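Long-range contacts in hypothetical protein (Bacteroides uniformis, PDB 4QE0), which is of unknown function but belongs to the DUF5043 family and is built around an antiparallel beta sheet: residues Met109-Asn114 and Asn162-Ala167; Gly38-Thr43 and Phe125-Pro130; Leu105-Leu110 and Val121-Phe126. All blocks are in the same frame, centred on the assembly; numbering follows the deposited sequence.

Contact 1 of 3, residues Met109-Asn114 and Asn162-Ala167; sequences MLLSPN and NYIMLA
Leu-111 and Leu-166 meet through their methyls, CD1 of Leu-111 lying 3.8 Å from CD1 of Leu-166. The same Leu-166 methyl also receives the terminal CE of Met-109, deposited as selenomethionine, at 4.0 Å. That flexible chain is bent at its last torsion (chi3 -65°), which swings CE to the leucine. Beside this trio, CB of Leu-111 packs on CB of Ile-164, so Met-109, Leu-111, Ile-164 and Leu-166 make one continuous oily face, where branched and long aliphatic chains suit well. On the other face, Leu-110 crosses the Tyr-163 ring obliquely, with CD2 of Leu-110 only 3.4 Å from CE2 of the tyrosine. Leu-110 and Met-165 lie side by side, CD2 of the leucine 3.7 Å from CG of Met-165, before the end of the longer chain leads away.

Between the faces run four nearly straight backbone hydrogen bonds, two each for the pairs Met-109 with Leu-166 and Leu-111 with Ile-164. The shortest joins Leu-111 N to Ile-164 O at 2.8 Å. Leu-110 and Met-165, between them, form a non-hydrogen-bonded pair. Past the strand end, CD of Pro-113, which has no N-H to offer, rests 3.5 Å from Asn-162 O, and Ser-112 OG accepts from Asn-114 N in an ST turn. The hydroxyl of Tyr-163 bonds to the backbone oxygen of Glu-54, and Asn-162 OD1 accepts from Val-57 N. Within the chain's sheet, strand 164-169 is outermost, and strand 106-111 separates it from strand 118-126, whose Val-118 touches Met-109 and Leu-111.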
loop_
_atom_site.group_PDB
_atom_site.type_symbol
_atom_site.label_atom_id
_atom_site.label_comp_id
_atom_site.label_asym_id
_atom_site.label_seq_id
_atom_site.Cartn_x
_atom_site.Cartn_y
_atom_site.Cartn_z
HETATM N N MSE A 109 -13.958 -2.914 5.596
HETATM C CA MSE A 109 -14.251 -2.475 4.226
HETATM C C MSE A 109 -15.632 -2.970 3.906
HETATM O O MSE A 109 -15.951 -4.159 4.131
HETATM C CB MSE A 109 -13.286 -3.087 3.208
HETATM C CG MSE A 109 -11.896 -2.528 3.311
HETATM SE SE MSE A 109 -10.759 -3.361 1.871
HETATM C CE MSE A 109 -10.699 -5.241 2.394
ATOM N N LEU A 110 -16.477 -2.071 3.406
ATOM C CA LEU A 110 -17.810 -2.444 2.942
ATOM C C LEU A 110 -17.820 -2.368 1.428
ATOM O O LEU A 110 -17.590 -1.300 0.842
ATOM C CB LEU A 110 -18.869 -1.545 3.538
ATOM C CG LEU A 110 -18.847 -1.448 5.075
ATOM C CD1 LEU A 110 -20.033 -0.663 5.593
ATOM C CD2 LEU A 110 -18.817 -2.838 5.693
ATOM N N LEU A 111 -18.079 -3.511 0.801
ATOM C CA LEU A 111 -18.007 -3.638 -0.635
ATOM C C LEU A 111 -19.371 -3.615 -1.309
ATOM O O LEU A 111 -20.358 -4.125 -0.767
ATOM C CB LEU A 111 -17.349 -4.955 -1.018
ATOM C CG LEU A 111 -16.007 -5.364 -0.408
ATOM C CD1 LEU A 111 -15.575 -6.661 -1.062
ATOM C CD2 LEU A 111 -14.949 -4.315 -0.519
ATOM N N SER A 112 -19.393 -3.083 -2.523
ATOM C CA SER A 112 -20.562 -3.157 -3.380
ATOM C C SER A 112 -20.806 -4.594 -3.767
ATOM O O SER A 112 -19.898 -5.283 -4.215
ATOM C CB SER A 112 -20.381 -2.342 -4.663
ATOM O OG SER A 112 -21.364 -2.697 -5.621
ATOM N N PRO A 113 -22.050 -5.052 -3.649
ATOM C CA PRO A 113 -22.348 -6.416 -4.077
ATOM C C PRO A 113 -22.463 -6.543 -5.604
ATOM O O PRO A 113 -22.572 -7.656 -6.126
ATOM C CB PRO A 113 -23.694 -6.687 -3.419
ATOM C CG PRO A 113 -24.330 -5.343 -3.347
ATOM C CD PRO A 113 -23.238 -4.359 -3.118
ATOM N N ASN A 114 -22.457 -5.413 -6.297
ATOM C CA ASN A 114 -22.484 -5.396 -7.752
ATOM C C ASN A 114 -21.093 -5.410 -8.354
ATOM O O ASN A 114 -20.799 -6.230 -9.213
ATOM C CB ASN A 114 -23.247 -4.166 -8.235
ATOM C CG ASN A 114 -24.675 -4.158 -7.744
ATOM O OD1 ASN A 114 -25.385 -5.134 -7.917
ATOM N ND2 ASN A 114 -25.069 -3.104 -7.037
ATOM N N ASN A 162 -27.041 -6.609 0.525
ATOM C CA ASN A 162 -27.017 -5.163 0.451
ATOM C C ASN A 162 -25.587 -4.653 0.393
ATOM O O ASN A 162 -25.302 -3.740 -0.356
ATOM C CB ASN A 162 -27.825 -4.484 1.576
ATOM C CG ASN A 162 -27.393 -4.888 2.973
ATOM O OD1 ASN A 162 -26.835 -5.953 3.200
ATOM N ND2 ASN A 162 -27.693 -4.020 3.944
ATOM N N TYR A 163 -24.697 -5.257 1.179
ATOM C CA TYR A 163 -23.265 -4.976 1.051
ATOM C C TYR A 163 -22.480 -6.155 1.598
ATOM O O TYR A 163 -23.015 -7.019 2.303
ATOM C CB TYR A 163 -22.876 -3.666 1.753
ATOM C CG TYR A 163 -22.988 -3.694 3.258
ATOM C CD1 TYR A 163 -24.199 -3.389 3.901
ATOM C CD2 TYR A 163 -21.889 -4.036 4.048
ATOM C CE1 TYR A 163 -24.294 -3.417 5.283
ATOM C CE2 TYR A 163 -21.981 -4.077 5.431
ATOM C CZ TYR A 163 -23.179 -3.768 6.047
ATOM O OH TYR A 163 -23.244 -3.815 7.423
ATOM N N ILE A 164 -21.208 -6.198 1.238
ATOM C CA ILE A 164 -20.343 -7.253 1.683
ATOM C C ILE A 164 -19.356 -6.680 2.707
ATOM O O ILE A 164 -18.669 -5.719 2.407
ATOM C CB ILE A 164 -19.616 -7.846 0.489
ATOM C CG1 ILE A 164 -20.605 -8.538 -0.474
ATOM C CG2 ILE A 164 -18.559 -8.838 0.964
ATOM C CD1 ILE A 164 -20.039 -8.845 -1.850
HETATM N N MSE A 165 -19.315 -7.237 3.916
HETATM C CA MSE A 165 -18.451 -6.706 4.968
HETATM C C MSE A 165 -17.215 -7.537 5.182
HETATM O O MSE A 165 -17.298 -8.737 5.471
HETATM C CB MSE A 165 -19.195 -6.671 6.304
HETATM C CG MSE A 165 -18.281 -6.068 7.371
HETATM SE SE MSE A 165 -19.285 -5.994 9.064
HETATM C CE MSE A 165 -19.139 -7.856 9.618
ATOM N N LEU A 166 -16.054 -6.901 5.048
ATOM C CA LEU A 166 -14.776 -7.549 5.314
ATOM C C LEU A 166 -14.102 -6.805 6.440
ATOM O O LEU A 166 -13.578 -5.697 6.236
ATOM C CB LEU A 166 -13.914 -7.559 4.041
ATOM C CG LEU A 166 -14.439 -8.272 2.775
ATOM C CD1 LEU A 166 -13.400 -8.156 1.661
ATOM C CD2 LEU A 166 -14.796 -9.733 3.022
ATOM N N ALA A 167 -14.146 -7.391 7.630
ATOM C CA ALA A 167 -13.605 -6.764 8.821
ATOM C C ALA A 167 -12.483 -7.641 9.343
ATOM O O ALA A 167 -12.634 -8.872 9.437
ATOM C CB ALA A 167 -14.694 -6.610 9.875
#

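Contact 2 of 3, residues Gly38-Thr43 and Phe125-Pro130; sequences GSQFVT and FFTFEP
Thr-127 OG1 donates a short hydrogen bond of 2.6 Å to Gln-40 OE1, arriving in the amide plane on a lone pair. The Gln-40 chain bends at chi2 (-69°), bringing CD round beside Thr-127, and its NE2 is held by Asp-37 O. Threonine suits the place, its hydroxyl serving the glutamine carbonyl while its CG2 methyl packs on Val-42 CG2. The main chain follows: Thr-127 N bonds to Gln-40 O at 2.9 Å, and Val-42 N to Phe-125 O at 2.7 Å. The return bond from Phe-125 N to Val-42 O is longer, 3.3 Å. Aromatic residues cover both sides of this strand pair. Val-42 CB sits over a face of the Phe-125 ring in a CH-pi contact, while CD1 of Phe-41 lies over a face of the Phe-126 ring, 3.5 Å from its CZ, with the ring planes oblique at 55°. Ser-39 O approaches the edge of the Phe-126 ring, 3.3 Å from CD2. An alanine in place of Phe-126 would probably leave the Phe-41 ring without its aromatic neighbour and open a gap beside Ser-39 O. Strand 118-126 ends here against strand 41-45, on whose far side strand 29-36 touches Val-42 through Cys-33 and Val-35.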
loop_
_atom_site.group_PDB
_atom_site.type_symbol
_atom_site.label_atom_id
_atom_site.label_comp_id
_atom_site.label_asym_id
_atom_site.label_seq_id
_atom_site.Cartn_x
_atom_site.Cartn_y
_atom_site.Cartn_z
ATOM N N GLY A 38 -19.406 2.965 28.423
ATOM C CA GLY A 38 -19.126 1.809 29.280
ATOM C C GLY A 38 -17.920 0.992 28.830
ATOM O O GLY A 38 -17.017 0.684 29.620
ATOM N N SER A 39 -17.894 0.656 27.550
ATOM C CA SER A 39 -16.828 -0.204 27.010
ATOM C C SER A 39 -15.598 0.573 26.518
ATOM O O SER A 39 -14.549 -0.024 26.306
ATOM C CB SER A 39 -17.388 -0.990 25.837
ATOM O OG SER A 39 -17.739 -0.089 24.803
ATOM N N GLN A 40 -15.755 1.877 26.324
ATOM C CA GLN A 40 -14.741 2.738 25.720
ATOM C C GLN A 40 -14.360 2.289 24.283
ATOM O O GLN A 40 -13.247 2.519 23.827
ATOM C CB GLN A 40 -13.534 2.836 26.645
ATOM C CG GLN A 40 -13.864 3.599 27.929
ATOM C CD GLN A 40 -14.100 5.060 27.646
ATOM O OE1 GLN A 40 -13.202 5.749 27.182
ATOM N NE2 GLN A 40 -15.302 5.543 27.920
ATOM N N PHE A 41 -15.318 1.675 23.596
ATOM C CA PHE A 41 -15.161 1.212 22.218
ATOM C C PHE A 41 -15.462 2.352 21.258
ATOM O O PHE A 41 -16.476 3.048 21.402
ATOM C CB PHE A 41 -16.143 0.067 21.979
ATOM C CG PHE A 41 -15.937 -0.688 20.695
ATOM C CD1 PHE A 41 -14.737 -1.317 20.446
ATOM C CD2 PHE A 41 -16.957 -0.802 19.770
ATOM C CE1 PHE A 41 -14.550 -2.049 19.294
ATOM C CE2 PHE A 41 -16.771 -1.536 18.600
ATOM C CZ PHE A 41 -15.573 -2.158 18.379
ATOM N N VAL A 42 -14.554 2.576 20.313
ATOM C CA VAL A 42 -14.635 3.668 19.367
ATOM C C VAL A 42 -14.964 3.135 17.991
ATOM O O VAL A 42 -14.398 2.138 17.578
ATOM C CB VAL A 42 -13.297 4.418 19.265
ATOM C CG1 VAL A 42 -13.406 5.591 18.304
ATOM C CG2 VAL A 42 -12.828 4.874 20.636
ATOM N N THR A 43 -15.871 3.819 17.299
ATOM C CA THR A 43 -16.165 3.564 15.886
ATOM C C THR A 43 -15.857 4.887 15.171
ATOM O O THR A 43 -16.440 5.916 15.489
ATOM C CB THR A 43 -17.634 3.128 15.679
ATOM O OG1 THR A 43 -17.914 1.970 16.485
ATOM C CG2 THR A 43 -17.911 2.799 14.214
ATOM N N PHE A 125 -11.482 0.609 17.613
ATOM C CA PHE A 125 -10.458 0.378 18.613
ATOM C C PHE A 125 -11.010 0.910 19.945
ATOM O O PHE A 125 -12.140 1.376 19.991
ATOM C CB PHE A 125 -9.158 1.117 18.259
ATOM C CG PHE A 125 -9.364 2.554 17.860
ATOM C CD1 PHE A 125 -9.410 3.565 18.823
ATOM C CD2 PHE A 125 -9.489 2.900 16.514
ATOM C CE1 PHE A 125 -9.612 4.877 18.451
ATOM C CE2 PHE A 125 -9.660 4.215 16.134
ATOM C CZ PHE A 125 -9.720 5.204 17.098
ATOM N N PHE A 126 -10.224 0.834 21.006
ATOM C CA PHE A 126 -10.673 1.315 22.324
ATOM C C PHE A 126 -9.905 2.568 22.710
ATOM O O PHE A 126 -8.765 2.746 22.295
ATOM C CB PHE A 126 -10.479 0.221 23.363
ATOM C CG PHE A 126 -11.377 -0.976 23.158
ATOM C CD1 PHE A 126 -11.022 -2.009 22.298
ATOM C CD2 PHE A 126 -12.572 -1.075 23.848
ATOM C CE1 PHE A 126 -11.847 -3.106 22.119
ATOM C CE2 PHE A 126 -13.392 -2.173 23.693
ATOM C CZ PHE A 126 -13.037 -3.190 22.829
ATOM N N THR A 127 -10.512 3.422 23.534
ATOM C CA THR A 127 -9.882 4.689 23.888
ATOM C C THR A 127 -8.617 4.498 24.717
ATOM O O THR A 127 -7.753 5.380 24.755
ATOM C CB THR A 127 -10.794 5.576 24.725
ATOM O OG1 THR A 127 -11.025 4.932 25.978
ATOM C CG2 THR A 127 -12.094 5.843 24.013
ATOM N N PHE A 128 -8.492 3.339 25.357
ATOM C CA PHE A 128 -7.315 3.030 26.164
ATOM C C PHE A 128 -6.188 2.373 25.374
ATOM O O PHE A 128 -5.151 2.034 25.945
ATOM C CB PHE A 128 -7.692 2.168 27.364
ATOM C CG PHE A 128 -8.543 0.961 27.022
ATOM C CD1 PHE A 128 -7.980 -0.177 26.494
ATOM C CD2 PHE A 128 -9.907 0.974 27.282
ATOM C CE1 PHE A 128 -8.760 -1.286 26.218
ATOM C CE2 PHE A 128 -10.686 -0.121 27.001
ATOM C CZ PHE A 128 -10.113 -1.252 26.478
ATOM N N GLU A 129 -6.367 2.222 24.062
ATOM C CA GLU A 129 -5.352 1.642 23.201
ATOM C C GLU A 129 -4.582 2.727 22.451
ATOM O O GLU A 129 -5.075 3.832 22.296
ATOM C CB GLU A 129 -6.014 0.689 22.190
ATOM C CG GLU A 129 -6.612 -0.559 22.830
ATOM C CD GLU A 129 -7.372 -1.449 21.855
ATOM O OE1 GLU A 129 -7.834 -0.953 20.781
ATOM O OE2 GLU A 129 -7.517 -2.652 22.180
ATOM N N PRO A 130 -3.389 2.390 21.947
ATOM C CA PRO A 130 -2.574 3.398 21.251
ATOM C C PRO A 130 -3.195 3.930 19.958
ATOM O O PRO A 130 -2.884 5.053 19.557
ATOM C CB PRO A 130 -1.253 2.677 20.967
ATOM C CG PRO A 130 -1.502 1.230 21.233
ATOM C CD PRO A 130 -2.672 1.113 22.145
#

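Contact 3 of 3, residues Leu105-Leu110 and Val121-Phe126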
loop_
_atom_site.group_PDB
_atom_site.type_symbol
_atom_site.label_atom_id
_atom_site.label_comp_id
_atom_site.label_asym_id
_atom_site.label_seq_id
_atom_site.Cartn_x
_atom_site.Cartn_y
_atom_site.Cartn_z
ATOM N N LEU A 105 -5.709 -3.068 15.516
ATOM C CA LEU A 105 -6.755 -2.193 15.021
ATOM C C LEU A 105 -7.782 -3.060 14.290
ATOM O O LEU A 105 -7.389 -4.008 13.630
ATOM C CB LEU A 105 -6.124 -1.218 14.005
ATOM C CG LEU A 105 -7.001 -0.261 13.208
ATOM C CD1 LEU A 105 -7.702 0.683 14.146
ATOM C CD2 LEU A 105 -6.183 0.527 12.192
HETATM N N MSE A 106 -9.071 -2.731 14.364
HETATM C CA MSE A 106 -10.056 -3.345 13.484
HETATM C C MSE A 106 -10.332 -2.428 12.333
HETATM O O MSE A 106 -10.614 -1.250 12.519
HETATM C CB MSE A 106 -11.380 -3.681 14.176
HETATM C CG MSE A 106 -12.255 -4.406 13.160
HETATM SE SE MSE A 106 -13.587 -5.494 14.075
HETATM C CE MSE A 106 -15.123 -4.257 13.940
ATOM N N ILE A 107 -10.219 -2.960 11.123
ATOM C CA ILE A 107 -10.541 -2.241 9.901
ATOM C C ILE A 107 -11.692 -2.961 9.245
ATOM O O ILE A 107 -11.693 -4.195 9.167
ATOM C CB ILE A 107 -9.347 -2.187 8.892
ATOM C CG1 ILE A 107 -8.070 -1.698 9.575
ATOM C CG2 ILE A 107 -9.668 -1.295 7.697
ATOM C CD1 ILE A 107 -7.180 -2.813 10.072
ATOM N N THR A 108 -12.655 -2.196 8.727
ATOM C CA THR A 108 -13.782 -2.760 8.003
ATOM C C THR A 108 -13.916 -2.094 6.633
ATOM O O THR A 108 -13.958 -0.864 6.543
ATOM C CB THR A 108 -15.087 -2.604 8.825
ATOM O OG1 THR A 108 -14.967 -3.282 10.105
ATOM C CG2 THR A 108 -16.260 -3.166 8.098
HETATM N N MSE A 109 -13.958 -2.914 5.596
HETATM C CA MSE A 109 -14.251 -2.475 4.226
HETATM C C MSE A 109 -15.632 -2.970 3.906
HETATM O O MSE A 109 -15.951 -4.159 4.131
HETATM C CB MSE A 109 -13.286 -3.087 3.208
HETATM C CG MSE A 109 -11.896 -2.528 3.311
HETATM SE SE MSE A 109 -10.759 -3.361 1.871
HETATM C CE MSE A 109 -10.699 -5.241 2.394
ATOM N N LEU A 110 -16.477 -2.071 3.406
ATOM C CA LEU A 110 -17.810 -2.444 2.942
ATOM C C LEU A 110 -17.820 -2.368 1.428
ATOM O O LEU A 110 -17.590 -1.300 0.842
ATOM C CB LEU A 110 -18.869 -1.545 3.538
ATOM C CG LEU A 110 -18.847 -1.448 5.075
ATOM C CD1 LEU A 110 -20.033 -0.663 5.593
ATOM C CD2 LEU A 110 -18.817 -2.838 5.693
ATOM N N VAL A 121 -15.155 2.596 4.399
ATOM C CA VAL A 121 -14.180 2.042 5.327
ATOM C C VAL A 121 -14.483 2.629 6.692
ATOM O O VAL A 121 -14.803 3.818 6.809
ATOM C CB VAL A 121 -12.730 2.390 4.922
ATOM C CG1 VAL A 121 -11.745 1.808 5.917
ATOM C CG2 VAL A 121 -12.416 1.872 3.518
ATOM N N ASN A 122 -14.381 1.819 7.728
ATOM C CA ASN A 122 -14.433 2.341 9.079
ATOM C C ASN A 122 -13.474 1.591 9.975
ATOM O O ASN A 122 -12.937 0.542 9.583
ATOM C CB ASN A 122 -15.859 2.388 9.623
ATOM C CG ASN A 122 -16.496 1.025 9.763
ATOM O OD1 ASN A 122 -16.062 0.220 10.560
ATOM N ND2 ASN A 122 -17.573 0.794 9.027
ATOM N N PHE A 123 -13.206 2.175 11.130
ATOM C CA PHE A 123 -12.180 1.703 12.055
ATOM C C PHE A 123 -12.787 1.504 13.455
ATOM O O PHE A 123 -13.667 2.270 13.879
ATOM C CB PHE A 123 -11.038 2.707 12.115
ATOM C CG PHE A 123 -10.426 3.011 10.785
ATOM C CD1 PHE A 123 -9.507 2.138 10.225
ATOM C CD2 PHE A 123 -10.808 4.127 10.049
ATOM C CE1 PHE A 123 -8.964 2.394 8.970
ATOM C CE2 PHE A 123 -10.254 4.384 8.796
ATOM C CZ PHE A 123 -9.321 3.518 8.265
ATOM N N ASN A 124 -12.300 0.493 14.177
ATOM C CA ASN A 124 -12.700 0.277 15.563
ATOM C C ASN A 124 -11.467 0.032 16.415
ATOM O O ASN A 124 -10.522 -0.641 15.996
ATOM C CB ASN A 124 -13.648 -0.921 15.736
ATOM C CG ASN A 124 -15.009 -0.702 15.119
ATOM O OD1 ASN A 124 -15.315 -1.282 14.099
ATOM N ND2 ASN A 124 -15.828 0.128 15.736
ATOM N N PHE A 125 -11.482 0.609 17.613
ATOM C CA PHE A 125 -10.458 0.378 18.613
ATOM C C PHE A 125 -11.010 0.910 19.945
ATOM O O PHE A 125 -12.140 1.376 19.991
ATOM C CB PHE A 125 -9.158 1.117 18.259
ATOM C CG PHE A 125 -9.364 2.554 17.860
ATOM C CD1 PHE A 125 -9.410 3.565 18.823
ATOM C CD2 PHE A 125 -9.489 2.900 16.514
ATOM C CE1 PHE A 125 -9.612 4.877 18.451
ATOM C CE2 PHE A 125 -9.660 4.215 16.134
ATOM C CZ PHE A 125 -9.720 5.204 17.098
ATOM N N PHE A 126 -10.224 0.834 21.006
ATOM C CA PHE A 126 -10.673 1.315 22.324
ATOM C C PHE A 126 -9.905 2.568 22.710
ATOM O O PHE A 126 -8.765 2.746 22.295
ATOM C CB PHE A 126 -10.479 0.221 23.363
ATOM C CG PHE A 126 -11.377 -0.976 23.158
ATOM C CD1 PHE A 126 -11.022 -2.009 22.298
ATOM C CD2 PHE A 126 -12.572 -1.075 23.848
ATOM C CE1 PHE A 126 -11.847 -3.106 22.119
ATOM C CE2 PHE A 126 -13.392 -2.173 23.693
ATOM C CZ PHE A 126 -13.037 -3.190 22.829
HETATM O O HOH W 1 -13.840 -1.554 11.725
#
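Met-106 faces Asn-124, and Thr-108 faces Asn-122, as antiparallel hydrogen-bonded pairs, each joined by two backbone bonds of 2.9 to 3.0 Å between N and O. Ile-107 and Phe-123 form the non-hydrogen-bonded pair between them. There CG2 of Ile-107 touches CE1 of the Phe-123 ring at 4.0 Å, and the isoleucine lies alongside Val-121, so beta-branched and aromatic groups fill one apolar face. Leu-105 extends that face: it and Phe-125 lie side by side, CD1 of the leucine 3.7 Å from CD2 of the ring, and Tyr-139 of helix 136-143 touches the leucine too.

The opposite face carries Thr-108, Asn-122 and Asn-124, all buried, beside the apolar Met-106. Thr-108 and Asn-122 lie side by side, CB of the threonine 3.5 Å from OD1 of the asparagine. A water joins the group, 2.6 Å from Thr-108 OG1, and can donate to Asn-124 OD1 at 2.8 Å and to Asn-122 OD1 at 3.1 Å. Asn-124 ND2 turns to Val-42 O on the neighbouring strand 41-45. Small hydroxyl and amide groups thus suit this face because water can bridge them, though the acceptors in reach outnumber the water's two protons, so it probably cannot satisfy all of them at once.

In the fold
From the N terminus, the first segment met in these contacts is 38-43: contact 2 brings back 125-130 and closes a loop of 81 residues that includes helices 78-90 and 96-100. Contact 3 starts inside that span and reaches its end, pairing the two arms of the hairpin 106-111 and 118-126 across ten intervening residues, and it shares Phe-125 and Phe-126 with contact 2. Contact 1 starts on the same hairpin arm as contact 3 but ends on 162-167, beyond helix 136-143, so its loop crosses that of contact 2. Together they set strands 41-45, 118-126, 106-111 and 164-169 side by side, with contacts 1 and 2 about 24 Å apart between centres and contact 3 joining them.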